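1,4-dihydroxy-2-naphthoyl-CoA hydrolase (Synechocystis sp., PDB 4K00) hydrolyses the thioester of 1,4-dihydroxy-2-naphthoyl-CoA to release 1,4-dihydroxy-2-naphthoate and CoA, a step in cyanobacterial phylloquinone (vitamin K1) biosynthesis. Local coordinates at residues Phe26-Phe29 / Leu30-Cys33. Residues are numbered along the deposited sequence; the frame is centred on the assembly and turned at random.
Sequences FNQF and LQMC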
ATOM      1  N   PHE A  26      -2.939  -0.185 -11.186  1.00 19.18           N
ATOM      2  CA  PHE A  26      -4.184   0.539 -11.434  1.00 20.14           C
ATOM      3  C   PHE A  26      -4.627   1.294 -10.182  1.00 16.58           C
ATOM      4  O   PHE A  26      -5.034   2.443 -10.253  1.00 16.50           O
ATOM      5  CB  PHE A  26      -5.279  -0.414 -11.919  1.00 20.87           C
ATOM      6  CG  PHE A  26      -5.945  -1.195 -10.822  1.00 19.44           C
ATOM      7  CD1 PHE A  26      -5.336  -2.315 -10.277  1.00 20.65           C
ATOM      8  CD2 PHE A  26      -7.184  -0.812 -10.339  1.00 19.63           C
ATOM      9  CE1 PHE A  26      -5.950  -3.020  -9.261  1.00 18.02           C
ATOM     10  CE2 PHE A  26      -7.799  -1.510  -9.327  1.00 20.29           C
ATOM     11  CZ  PHE A  26      -7.177  -2.619  -8.786  1.00 19.68           C
ATOM     12  N   ASN A  27      -4.505   0.638  -9.034  1.00 16.00           N
ATOM     13  CA  ASN A  27      -5.048   1.128  -7.773  1.00 18.15           C
ATOM     14  C   ASN A  27      -4.261   2.317  -7.257  1.00 19.03           C
ATOM     15  O   ASN A  27      -4.775   3.133  -6.488  1.00 18.87           O
ATOM     16  CB  ASN A  27      -4.958   0.013  -6.721  1.00 20.32           C
ATOM     17  CG  ASN A  27      -6.090   0.055  -5.734  1.00 22.33           C
ATOM     18  OD1 ASN A  27      -7.138   0.654  -5.992  1.00 24.26           O
ATOM     19  ND2 ASN A  27      -5.900  -0.595  -4.603  1.00 15.65           N
ATOM     20  N   GLN A  28      -2.999   2.404  -7.666  1.00 17.01           N
ATOM     21  CA  GLN A  28      -2.162   3.543  -7.282  1.00 16.80           C
ATOM     22  C   GLN A  28      -2.602   4.863  -7.933  1.00 16.00           C
ATOM     23  O   GLN A  28      -2.475   5.916  -7.315  1.00 15.51           O
ATOM     24  CB  GLN A  28      -0.676   3.258  -7.543  1.00 16.74           C
ATOM     25  CG  GLN A  28      -0.090   2.170  -6.657  1.00 17.88           C
ATOM     26  CD  GLN A  28      -0.191   2.512  -5.188  1.00 21.01           C
ATOM     27  OE1 GLN A  28      -0.846   1.807  -4.434  1.00 24.51           O
ATOM     28  NE2 GLN A  28       0.434   3.608  -4.779  1.00 19.83           N
ATOM     29  N   PHE A  29      -3.148   4.820  -9.145  1.00 17.42           N
ATOM     30  CA  PHE A  29      -3.754   6.009  -9.725  1.00 17.47           C
ATOM     31  C   PHE A  29      -4.904   6.530  -8.853  1.00 18.01           C
ATOM     32  O   PHE A  29      -5.050   7.745  -8.668  1.00 19.10           O
ATOM     33  CB  PHE A  29      -4.262   5.738 -11.149  1.00 18.29           C
ATOM     34  CG  PHE A  29      -3.171   5.646 -12.193  1.00 17.82           C
ATOM     35  CD1 PHE A  29      -2.424   6.757 -12.545  1.00 19.88           C
ATOM     36  CD2 PHE A  29      -2.939   4.455 -12.868  1.00 19.38           C
ATOM     37  CE1 PHE A  29      -1.453   6.686 -13.531  1.00 20.17           C
ATOM     38  CE2 PHE A  29      -1.965   4.376 -13.856  1.00 21.71           C
ATOM     39  CZ  PHE A  29      -1.224   5.493 -14.190  1.00 19.45           C
ATOM     40  N   LEU A  30      -5.735   5.623  -8.340  1.00 17.99           N
ATOM     41  CA  LEU A  30      -6.820   6.012  -7.443  1.00 18.55           C
ATOM     42  C   LEU A  30      -6.292   6.592  -6.146  1.00 14.80           C
ATOM     43  O   LEU A  30      -6.883   7.534  -5.608  1.00 15.72           O
ATOM     44  CB  LEU A  30      -7.740   4.833  -7.115  1.00 22.42           C
ATOM     45  CG  LEU A  30      -8.998   4.691  -7.960  1.00 32.65           C
ATOM     46  CD1 LEU A  30      -9.795   3.474  -7.510  1.00 35.21           C
ATOM     47  CD2 LEU A  30      -9.853   5.958  -7.921  1.00 26.28           C
ATOM     48  N   GLN A  31      -5.193   6.027  -5.632  1.00 14.59           N
ATOM     49  CA  GLN A  31      -4.514   6.582  -4.454  1.00 15.89           C
ATOM     50  C   GLN A  31      -4.094   8.034  -4.734  1.00 15.85           C
ATOM     51  O   GLN A  31      -4.272   8.916  -3.890  1.00 15.13           O
ATOM     52  CB  GLN A  31      -3.316   5.699  -4.057  1.00 16.74           C
ATOM     53  CG  GLN A  31      -2.446   6.213  -2.918  1.00 19.98           C
ATOM     54  CD  GLN A  31      -3.252   6.643  -1.722  1.00 19.71           C
ATOM     55  OE1 GLN A  31      -4.287   6.045  -1.407  1.00 23.15           O
ATOM     56  NE2 GLN A  31      -2.793   7.696  -1.046  1.00 26.65           N
ATOM     57  N   MET A  32      -3.551   8.285  -5.924  1.00 14.79           N
ATOM     58  CA  MET A  32      -3.077   9.626  -6.275  1.00 16.06           C
ATOM     59  C   MET A  32      -4.247  10.606  -6.335  1.00 15.25           C
ATOM     60  O   MET A  32      -4.102  11.781  -5.993  1.00 14.78           O
ATOM     61  CB  MET A  32      -2.365   9.609  -7.622  1.00 16.88           C
ATOM     62  CG  MET A  32      -1.061   8.827  -7.654  1.00 16.12           C
ATOM     63  SD  MET A  32      -0.454   8.651  -9.344  1.00 19.30           S
ATOM     64  CE  MET A  32       0.841   7.438  -9.088  1.00 19.92           C
ATOM     65  N   CYS A  33      -5.401  10.113  -6.758  1.00 16.32           N
ATOM     66  CA  CYS A  33      -6.635  10.919  -6.739  1.00 17.53           C
ATOM     67  C   CYS A  33      -7.012  11.333  -5.321  1.00 15.11           C
ATOM     68  O   CYS A  33      -7.278  12.501  -5.061  1.00 19.85           O
ATOM     69  CB  CYS A  33      -7.788  10.154  -7.385  1.00 16.26           C
ATOM     70  SG  CYS A  33      -7.632   9.997  -9.175  1.00 18.09           S
TER
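The carbonyl oxygen of Q28 accepts the backbone N-H of M32, with 3.0 Å between Q28 O and M32 N, and the M32 side chain also lies against it: M32 CG comes to 3.3 Å from Q28 O. Hydrogen bonds from Q31 N to N27 O (3.0 Å) and from C33 N to F29 O (3.1 Å) repeat the same i to i+4 step, with an N-H...O angle of at least 150° in all three, as expected of regular alpha-helix. M32 CG is anti to its own carbonyl carbon (chi1 -66°) and the chain runs extended beyond it, which carries SD back along the helix to F29. There M32 SD stands 4.2 Å from F29 CD1. Measured from the centroid of the F29 ring, the same SD is 5.2 Å away and 54° off the ring normal, an oblique Met-aromatic contact. Both residues belong to helix 26-43, the long helix that the curved antiparallel sheet wraps in the hotdog fold; F29 packs on I66 and I98 of that sheet, C33 on Y96 and I98. Another side of the helix faces the second subunit. Here N27 OD1 meets L30 CD1 at 4.2 Å, the two side chains crossing obliquely, while N27 ND2 forms a hydrogen bond with the backbone O of N27 of that subunit and L30 packs against its L30. Q31 OE1 shares a hydrogen bond with Y25 OH of the second subunit, and Q31 NE2 forms one with E35 OE2 of its own chain. Q28, partly exposed, makes a hydrogen bond from NE2 to D17 OD1. The F26 side chain lies about 7 Å from that of D19, the predicted active-site residue.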